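Uncharacterized protein Q99UF4 (PDB 3B2N) is probably a LuxR-family DNA-binding response regulator that controls transcription, its receiver domain accepting a phosphoryl group as in CheY-like relatives. Local coordinates at residues 8-13 with 54-59; 15-20 with 32-37. All coordinates share one frame; numbering follows the deposited sequence.

Interaction 1: 8-13 with 54-59; sequences IAEDQN and ILDIEM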
ATOM      1  N   ILE A   8      -5.475  -0.353   2.979  1.00 27.93           N
ATOM      2  CA  ILE A   8      -5.258   0.427   1.771  1.00 28.60           C
ATOM      3  C   ILE A   8      -5.263   1.872   2.128  1.00 30.16           C
ATOM      4  O   ILE A   8      -6.224   2.357   2.749  1.00 30.57           O
ATOM      5  CB  ILE A   8      -6.335   0.200   0.705  1.00 29.75           C
ATOM      6  CG1 ILE A   8      -6.330  -1.290   0.310  1.00 34.77           C
ATOM      7  CG2 ILE A   8      -6.068   1.187  -0.537  1.00 26.07           C
ATOM      8  CD1 ILE A   8      -7.500  -1.705  -0.547  1.00 31.86           C
ATOM      9  N   ALA A   9      -4.179   2.566   1.805  1.00 29.61           N
ATOM     10  CA  ALA A   9      -4.198   4.003   2.089  1.00 28.47           C
ATOM     11  C   ALA A   9      -4.026   4.667   0.716  1.00 29.29           C
ATOM     12  O   ALA A   9      -2.985   4.497   0.053  1.00 30.48           O
ATOM     13  CB  ALA A   9      -3.042   4.392   3.058  1.00 25.48           C
ATOM     14  N   GLU A  10      -5.016   5.425   0.286  1.00 30.23           N
ATOM     15  CA  GLU A  10      -4.988   6.047  -1.027  1.00 31.01           C
ATOM     16  C   GLU A  10      -5.677   7.433  -1.018  1.00 32.49           C
ATOM     17  O   GLU A  10      -6.775   7.618  -0.457  1.00 34.42           O
ATOM     18  CB  GLU A  10      -5.607   5.086  -2.071  1.00 29.53           C
ATOM     19  CG  GLU A  10      -6.240   5.789  -3.334  1.00 27.68           C
ATOM     20  CD  GLU A  10      -5.174   6.462  -4.235  1.00 34.78           C
ATOM     21  OE1 GLU A  10      -4.065   5.891  -4.417  1.00 32.69           O
ATOM     22  OE2 GLU A  10      -5.427   7.588  -4.722  1.00 30.27           O
ATOM     23  N   ASP A  11      -5.029   8.412  -1.629  1.00 31.19           N
ATOM     24  CA  ASP A  11      -5.501   9.778  -1.495  1.00 30.29           C
ATOM     25  C   ASP A  11      -6.842   9.958  -2.195  1.00 30.12           C
ATOM     26  O   ASP A  11      -7.696  10.631  -1.705  1.00 30.15           O
ATOM     27  CB  ASP A  11      -4.487  10.736  -2.111  1.00 31.52           C
ATOM     28  CG  ASP A  11      -4.867  12.186  -1.877  1.00 36.77           C
ATOM     29  OD1 ASP A  11      -5.216  12.854  -2.846  1.00 39.71           O
ATOM     30  OD2 ASP A  11      -4.913  12.639  -0.715  1.00 40.25           O
ATOM     31  N   GLN A  12      -7.057   9.300  -3.329  1.00 28.51           N
ATOM     32  CA  GLN A  12      -8.221   9.647  -4.080  1.00 30.27           C
ATOM     33  C   GLN A  12      -9.357   8.689  -3.676  1.00 31.02           C
ATOM     34  O   GLN A  12      -9.218   7.465  -3.798  1.00 31.71           O
ATOM     35  CB  GLN A  12      -7.908   9.554  -5.580  1.00 28.38           C
ATOM     36  CG  GLN A  12      -9.088   9.916  -6.458  1.00 33.93           C
ATOM     37  CD  GLN A  12      -8.840   9.431  -7.833  1.00 32.76           C
ATOM     38  OE1 GLN A  12      -9.272   8.340  -8.175  1.00 31.36           O
ATOM     39  NE2 GLN A  12      -8.127  10.216  -8.638  1.00 29.11           N
ATOM     40  N   ASN A  13     -10.482   9.240  -3.220  1.00 29.36           N
ATOM     41  CA  ASN A  13     -11.624   8.428  -2.782  0.50 28.63           C
ATOM     42  C   ASN A  13     -12.146   7.467  -3.893  1.00 29.37           C
ATOM     43  O   ASN A  13     -12.363   6.286  -3.650  1.00 31.79           O
ATOM     44  CB  ASN A  13     -12.766   9.346  -2.270  0.50 26.71           C
ATOM     45  CG  ASN A  13     -12.378  10.210  -1.023  0.50 45.93           C
ATOM     46  OD1 ASN A  13     -11.430   9.908  -0.265  0.50 30.40           O
ATOM     47  ND2 ASN A  13     -13.146  11.287  -0.808  0.50 22.70           N
ATOM     48  N   ILE A  54      -1.094  -1.415   1.058  1.00 27.79           N
ATOM     49  CA  ILE A  54      -1.002  -0.694  -0.205  1.00 29.34           C
ATOM     50  C   ILE A  54      -1.008   0.800   0.129  1.00 32.03           C
ATOM     51  O   ILE A  54      -1.937   1.277   0.820  1.00 31.64           O
ATOM     52  CB  ILE A  54      -2.183  -1.087  -1.095  1.00 31.43           C
ATOM     53  CG1 ILE A  54      -2.166  -2.620  -1.253  1.00 40.57           C
ATOM     54  CG2 ILE A  54      -2.070  -0.513  -2.426  1.00 40.18           C
ATOM     55  CD1 ILE A  54      -3.308  -3.117  -2.106  1.00 48.94           C
ATOM     56  N   LEU A  55       0.008   1.517  -0.363  1.00 28.24           N
ATOM     57  CA  LEU A  55       0.222   2.886   0.066  1.00 30.86           C
ATOM     58  C   LEU A  55       0.408   3.763  -1.164  1.00 32.39           C
ATOM     59  O   LEU A  55       1.274   3.476  -2.026  1.00 30.00           O
ATOM     60  CB  LEU A  55       1.517   2.963   0.916  1.00 29.68           C
ATOM     61  CG  LEU A  55       1.590   2.852   2.440  1.00 53.16           C
ATOM     62  CD1 LEU A  55       0.429   2.177   3.070  1.00 38.40           C
ATOM     63  CD2 LEU A  55       2.869   2.201   2.861  1.00 31.27           C
ATOM     64  N   ASP A  56      -0.412   4.802  -1.252  1.00 32.63           N
ATOM     65  CA  ASP A  56      -0.187   5.904  -2.195  1.00 32.90           C
ATOM     66  C   ASP A  56       1.010   6.718  -1.625  1.00 34.61           C
ATOM     67  O   ASP A  56       1.331   6.583  -0.456  1.00 35.52           O
ATOM     68  CB  ASP A  56      -1.494   6.737  -2.255  1.00 32.12           C
ATOM     69  CG  ASP A  56      -1.480   7.841  -3.290  1.00 35.55           C
ATOM     70  OD1 ASP A  56      -0.595   7.871  -4.208  1.00 39.47           O
ATOM     71  OD2 ASP A  56      -2.363   8.720  -3.163  1.00 37.25           O
ATOM     72  N   ILE A  57       1.690   7.525  -2.440  1.00 34.71           N
ATOM     73  CA  ILE A  57       2.787   8.349  -1.916  1.00 34.71           C
ATOM     74  C   ILE A  57       2.267   9.637  -1.334  1.00 36.27           C
ATOM     75  O   ILE A  57       2.338   9.861  -0.146  1.00 38.25           O
ATOM     76  CB  ILE A  57       3.821   8.687  -2.959  1.00 34.19           C
ATOM     77  CG1 ILE A  57       4.451   7.406  -3.496  1.00 41.04           C
ATOM     78  CG2 ILE A  57       4.899   9.660  -2.343  1.00 38.83           C
ATOM     79  CD1 ILE A  57       5.672   7.613  -4.409  1.00 32.22           C
ATOM     80  N   GLU A  58       1.723  10.507  -2.148  1.00 35.82           N
ATOM     81  CA  GLU A  58       1.476  11.823  -1.636  1.00 39.08           C
ATOM     82  C   GLU A  58       0.115  11.881  -0.949  1.00 38.51           C
ATOM     83  O   GLU A  58      -0.902  11.900  -1.621  1.00 40.22           O
ATOM     84  CB  GLU A  58       1.554  12.803  -2.794  1.00 42.00           C
ATOM     85  CG  GLU A  58       1.536  14.257  -2.425  1.00 64.23           C
ATOM     86  CD  GLU A  58       1.887  15.060  -3.651  1.00 62.61           C
ATOM     87  OE1 GLU A  58       2.680  14.510  -4.461  1.00 62.46           O
ATOM     88  OE2 GLU A  58       1.364  16.195  -3.817  1.00 68.55           O
ATOM     89  N   MET A  59       0.113  11.878   0.383  1.00 37.57           N
ATOM     90  CA  MET A  59      -1.121  11.839   1.199  1.00 35.54           C
ATOM     91  C   MET A  59      -0.917  12.824   2.325  1.00 36.02           C
ATOM     92  O   MET A  59       0.243  13.157   2.680  1.00 37.21           O
ATOM     93  CB  MET A  59      -1.401  10.448   1.812  1.00 34.51           C
ATOM     94  CG  MET A  59      -1.727   9.295   0.898  1.00 37.96           C
ATOM     95  SD  MET A  59      -2.128   7.739   1.791  1.00 25.76           S
ATOM     96  CE  MET A  59      -0.592   7.228   2.564  1.00 33.36           C
TER

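Interaction 2: 15-20 with 32-37; sequences LRQAMV and LADTDN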
ATOM      1  N   LEU A  15     -10.738   6.033  -6.514  1.00 26.64           N
ATOM      2  CA  LEU A  15      -9.867   4.896  -6.752  1.00 25.20           C
ATOM      3  C   LEU A  15      -9.769   4.037  -5.478  1.00 28.33           C
ATOM      4  O   LEU A  15      -9.757   2.784  -5.554  1.00 27.96           O
ATOM      5  CB  LEU A  15      -8.445   5.337  -7.198  1.00 23.28           C
ATOM      6  CG  LEU A  15      -7.382   4.214  -7.323  1.00 30.14           C
ATOM      7  CD1 LEU A  15      -7.835   3.237  -8.424  1.00 25.01           C
ATOM      8  CD2 LEU A  15      -6.054   4.871  -7.711  1.00 27.24           C
ATOM      9  N   ARG A  16      -9.719   4.693  -4.300  1.00 28.94           N
ATOM     10  CA  ARG A  16      -9.578   3.944  -3.085  1.00 29.20           C
ATOM     11  C   ARG A  16     -10.790   2.952  -2.902  1.00 28.16           C
ATOM     12  O   ARG A  16     -10.606   1.782  -2.622  1.00 26.85           O
ATOM     13  CB  ARG A  16      -9.514   4.856  -1.855  1.00 30.44           C
ATOM     14  CG  ARG A  16      -9.189   4.020  -0.592  1.00 29.10           C
ATOM     15  CD  ARG A  16      -8.808   4.797   0.665  1.00 32.62           C
ATOM     16  NE  ARG A  16      -9.963   5.465   1.235  1.00 30.06           N
ATOM     17  CZ  ARG A  16     -10.311   6.722   0.962  1.00 36.78           C
ATOM     18  NH1 ARG A  16      -9.587   7.512   0.105  1.00 27.35           N
ATOM     19  NH2 ARG A  16     -11.387   7.199   1.567  1.00 32.09           N
ATOM     20  N   GLN A  17     -12.006   3.462  -3.008  1.00 27.83           N
ATOM     21  CA  GLN A  17     -13.173   2.609  -2.879  1.00 30.86           C
ATOM     22  C   GLN A  17     -13.174   1.525  -3.959  1.00 30.34           C
ATOM     23  O   GLN A  17     -13.581   0.408  -3.697  1.00 29.10           O
ATOM     24  CB  GLN A  17     -14.487   3.426  -2.939  1.00 31.87           C
ATOM     25  CG  GLN A  17     -14.680   4.408  -1.760  1.00 44.32           C
ATOM     26  CD  GLN A  17     -13.982   3.971  -0.445  1.00 56.31           C
ATOM     27  OE1 GLN A  17     -14.257   2.871   0.125  1.00 48.28           O
ATOM     28  NE2 GLN A  17     -13.082   4.836   0.042  1.00 42.29           N
ATOM     29  N   ALA A  18     -12.709   1.866  -5.165  1.00 31.13           N
ATOM     30  CA  ALA A  18     -12.608   0.871  -6.246  1.00 29.51           C
ATOM     31  C   ALA A  18     -11.621  -0.238  -5.871  1.00 29.42           C
ATOM     32  O   ALA A  18     -11.876  -1.435  -6.135  1.00 28.02           O
ATOM     33  CB  ALA A  18     -12.199   1.521  -7.594  1.00 26.96           C
ATOM     34  N   MET A  19     -10.486   0.134  -5.271  1.00 28.96           N
ATOM     35  CA  MET A  19      -9.529  -0.890  -4.889  1.00 29.09           C
ATOM     36  C   MET A  19     -10.077  -1.800  -3.769  1.00 29.19           C
ATOM     37  O   MET A  19      -9.828  -2.984  -3.761  1.00 27.59           O
ATOM     38  CB  MET A  19      -8.229  -0.230  -4.385  1.00 31.15           C
ATOM     39  CG  MET A  19      -7.435   0.613  -5.461  1.00 37.81           C
ATOM     40  SD  MET A  19      -6.067   1.689  -4.749  1.00 33.54           S
ATOM     41  CE  MET A  19      -4.844   0.455  -4.736  1.00 42.53           C
ATOM     42  N   VAL A  20     -10.738  -1.212  -2.783  1.00 28.73           N
ATOM     43  CA  VAL A  20     -11.314  -1.972  -1.671  1.00 27.97           C
ATOM     44  C   VAL A  20     -12.239  -3.017  -2.251  1.00 29.21           C
ATOM     45  O   VAL A  20     -12.119  -4.194  -1.899  1.00 28.55           O
ATOM     46  CB  VAL A  20     -12.099  -1.081  -0.712  1.00 26.20           C
ATOM     47  CG1 VAL A  20     -13.054  -1.928   0.226  1.00 30.20           C
ATOM     48  CG2 VAL A  20     -11.190  -0.140   0.065  1.00 27.91           C
ATOM     49  N   LEU A  32      -8.900  -4.882   5.989  1.00 33.10           N
ATOM     50  CA  LEU A  32      -9.171  -4.524   7.386  1.00 32.72           C
ATOM     51  C   LEU A  32      -9.576  -3.058   7.603  1.00 32.90           C
ATOM     52  O   LEU A  32     -10.283  -2.744   8.552  1.00 31.93           O
ATOM     53  CB  LEU A  32      -7.952  -4.860   8.237  1.00 33.25           C
ATOM     54  CG  LEU A  32      -7.765  -6.191   8.927  1.00 47.67           C
ATOM     55  CD1 LEU A  32      -8.596  -7.294   8.311  1.00 37.82           C
ATOM     56  CD2 LEU A  32      -6.269  -6.498   8.934  1.00 37.18           C
ATOM     57  N   ALA A  33      -9.090  -2.159   6.740  1.00 32.78           N
ATOM     58  CA  ALA A  33      -9.277  -0.723   6.924  1.00 31.82           C
ATOM     59  C   ALA A  33      -8.835  -0.029   5.645  1.00 30.13           C
ATOM     60  O   ALA A  33      -7.985  -0.567   4.948  1.00 30.81           O
ATOM     61  CB  ALA A  33      -8.409  -0.215   8.131  1.00 31.76           C
ATOM     62  N   ASP A  34      -9.375   1.151   5.355  1.00 27.37           N
ATOM     63  CA  ASP A  34      -8.847   1.946   4.265  1.00 30.38           C
ATOM     64  C   ASP A  34      -8.914   3.436   4.639  1.00 32.48           C
ATOM     65  O   ASP A  34      -9.769   3.824   5.440  1.00 32.05           O
ATOM     66  CB  ASP A  34      -9.648   1.688   2.997  1.00 31.69           C
ATOM     67  CG  ASP A  34     -11.033   2.286   3.054  1.00 31.68           C
ATOM     68  OD1 ASP A  34     -11.945   1.617   3.584  1.00 32.88           O
ATOM     69  OD2 ASP A  34     -11.215   3.423   2.576  1.00 36.04           O
ATOM     70  N   THR A  35      -8.060   4.280   4.052  1.00 31.46           N
ATOM     71  CA  THR A  35      -8.023   5.698   4.473  1.00 32.90           C
ATOM     72  C   THR A  35      -7.315   6.523   3.424  1.00 31.01           C
ATOM     73  O   THR A  35      -6.610   5.978   2.592  1.00 31.21           O
ATOM     74  CB  THR A  35      -7.306   5.898   5.882  1.00 33.15           C
ATOM     75  OG1 THR A  35      -7.222   7.280   6.198  1.00 33.77           O
ATOM     76  CG2 THR A  35      -5.875   5.349   5.864  1.00 26.38           C
ATOM     77  N   ASP A  36      -7.492   7.826   3.477  1.00 31.78           N
ATOM     78  CA  ASP A  36      -6.799   8.736   2.575  1.00 33.56           C
ATOM     79  C   ASP A  36      -5.691   9.478   3.311  1.00 32.92           C
ATOM     80  O   ASP A  36      -5.071  10.370   2.771  1.00 36.37           O
ATOM     81  CB  ASP A  36      -7.772   9.712   1.929  1.00 34.25           C
ATOM     82  CG  ASP A  36      -8.451  10.637   2.934  1.00 53.30           C
ATOM     83  OD1 ASP A  36      -9.123  11.588   2.488  1.00 47.14           O
ATOM     84  OD2 ASP A  36      -8.335  10.435   4.148  1.00 38.68           O
ATOM     85  N   ASN A  37      -5.410   9.082   4.526  1.00 31.65           N
ATOM     86  CA  ASN A  37      -4.439   9.836   5.353  1.00 31.71           C
ATOM     87  C   ASN A  37      -3.342   8.928   5.884  1.00 32.31           C
ATOM     88  O   ASN A  37      -3.620   7.896   6.529  1.00 31.75           O
ATOM     89  CB  ASN A  37      -5.178  10.543   6.501  1.00 29.45           C
ATOM     90  CG  ASN A  37      -4.263  11.402   7.349  1.00 25.84           C
ATOM     91  OD1 ASN A  37      -3.372  10.906   8.036  1.00 33.73           O
ATOM     92  ND2 ASN A  37      -4.508  12.695   7.336  1.00 27.12           N
TER
HETATM   93  O   HOH W   1     -14.563   1.715   2.702  1.00 39.58           O

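Interaction 1: 8-13 with 54-59
Asp56 and Glu10 are brought side by side by their torsions: CG lies anti to the backbone N in both (chi1 -174° for Asp56, 154° for Glu10), and Glu10 then bends at chi2, so that a chain leaving its backbone away from 54-59 returns toward Asp56. This is the acidic pocket of a CheY-like receiver domain, built at the C-terminal ends of the parallel strands 4-9 and 52-55. The strand ends are joined by two backbone bonds: Ala9 N donates to Ile54 O at 2.8 Å, and Asp56 N returns one to Ala9 O. Just beyond, the side chains of Glu10 and Asp56 cross obliquely, their carboxylate planes only 19° apart, and Glu10 OE1 comes within 3.5 Å of Asp56 OD2. Lys106 bridges this concentration of negative charge, in a salt bridge to Glu10 OE1 and a long, weak ion pair with Asp56 OD1. By comparison with other receiver domains, Asp56 is probably the phosphoryl acceptor, Glu10 and Asp11 the acidic pair that would hold a divalent metal, and Lys106 the conserved lysine. Backbone N-H groups also meet the acids: Gln12 N donates to Glu10 OE2 at 2.7 Å, and Ile57 N makes only a weak bond to Asp56 OD1. Beside the polar cluster, Met59 lays SD and CE against Ala9 CB, SD at 3.7 Å. Asp11 N, finally, reaches Asp56 OD2 on its anti side, 3.1 Å away and somewhat out of the carboxylate plane.

Interaction 2: 15-20 with 32-37
Arg16 and Asp34 meet with their side chains crossing at about a right angle while their flat ends lie nearly coplanar, the guanidinium and carboxylate planes 22° apart. The contact belongs to the beta-alpha-beta unit of the receiver fold, in which helix 13-26 connects strands 4-9 and 29-35; segment 15-20 of that helix runs nearly antiparallel to 32-35. The salt bridge is single and edge-on: Arg16 NE donates to the anti lone pair of Asp34 OD2 at 2.7 Å. NH1 bonds to Glu10 O, so the guanidinium is held at NE and at NH1 and its rotation is probably well fixed. Over one of its faces lies the backbone of 35-36, with Asp36 N above the centre and Thr35 C offset toward the rim. The bend at chi3 of Arg16 (72°) sets its NE close to Asp34 OD2, while Arg16 CD lies 3.2 Å from Thr35 O. Gln17 approaches the same carboxylate with its amide plane turned 60° to it, and Gln17 NE2 gives Asp34 OD2 a second, weak bond at 3.5 Å. Val20 CG2 rests 3.8 Å from Asp34 CB, the two side chains again crossing at about a right angle. A water completes the link between Gln17 and Asp34, donating 2.8 Å bonds to Gln17 OE1 and Asp34 OD1.

Interaction 2 is nested within the chain loop closed by interaction 1, and their centres lie 8 Å apart. Strand 4-9 is the shared element, pairing with 52-55 on one side and 29-35 on the other. Two probable hydrogen bonds couple the contacts through one residue: Glu10 N meets Thr35 O at 2.9 Å, and Glu10 O meets Arg16 NH1 at 2.9 Å. The arginine that pairs with Asp34 thus also holds the backbone of an acid in the probable phosphorylation pocket, a second-shell role. The sodium ion sits at Lys24 and Gly27, by the C-terminal end of helix 13-26, about 12 Å from the side chains of Ile8 and Val20, and is not part of the acidic pocket.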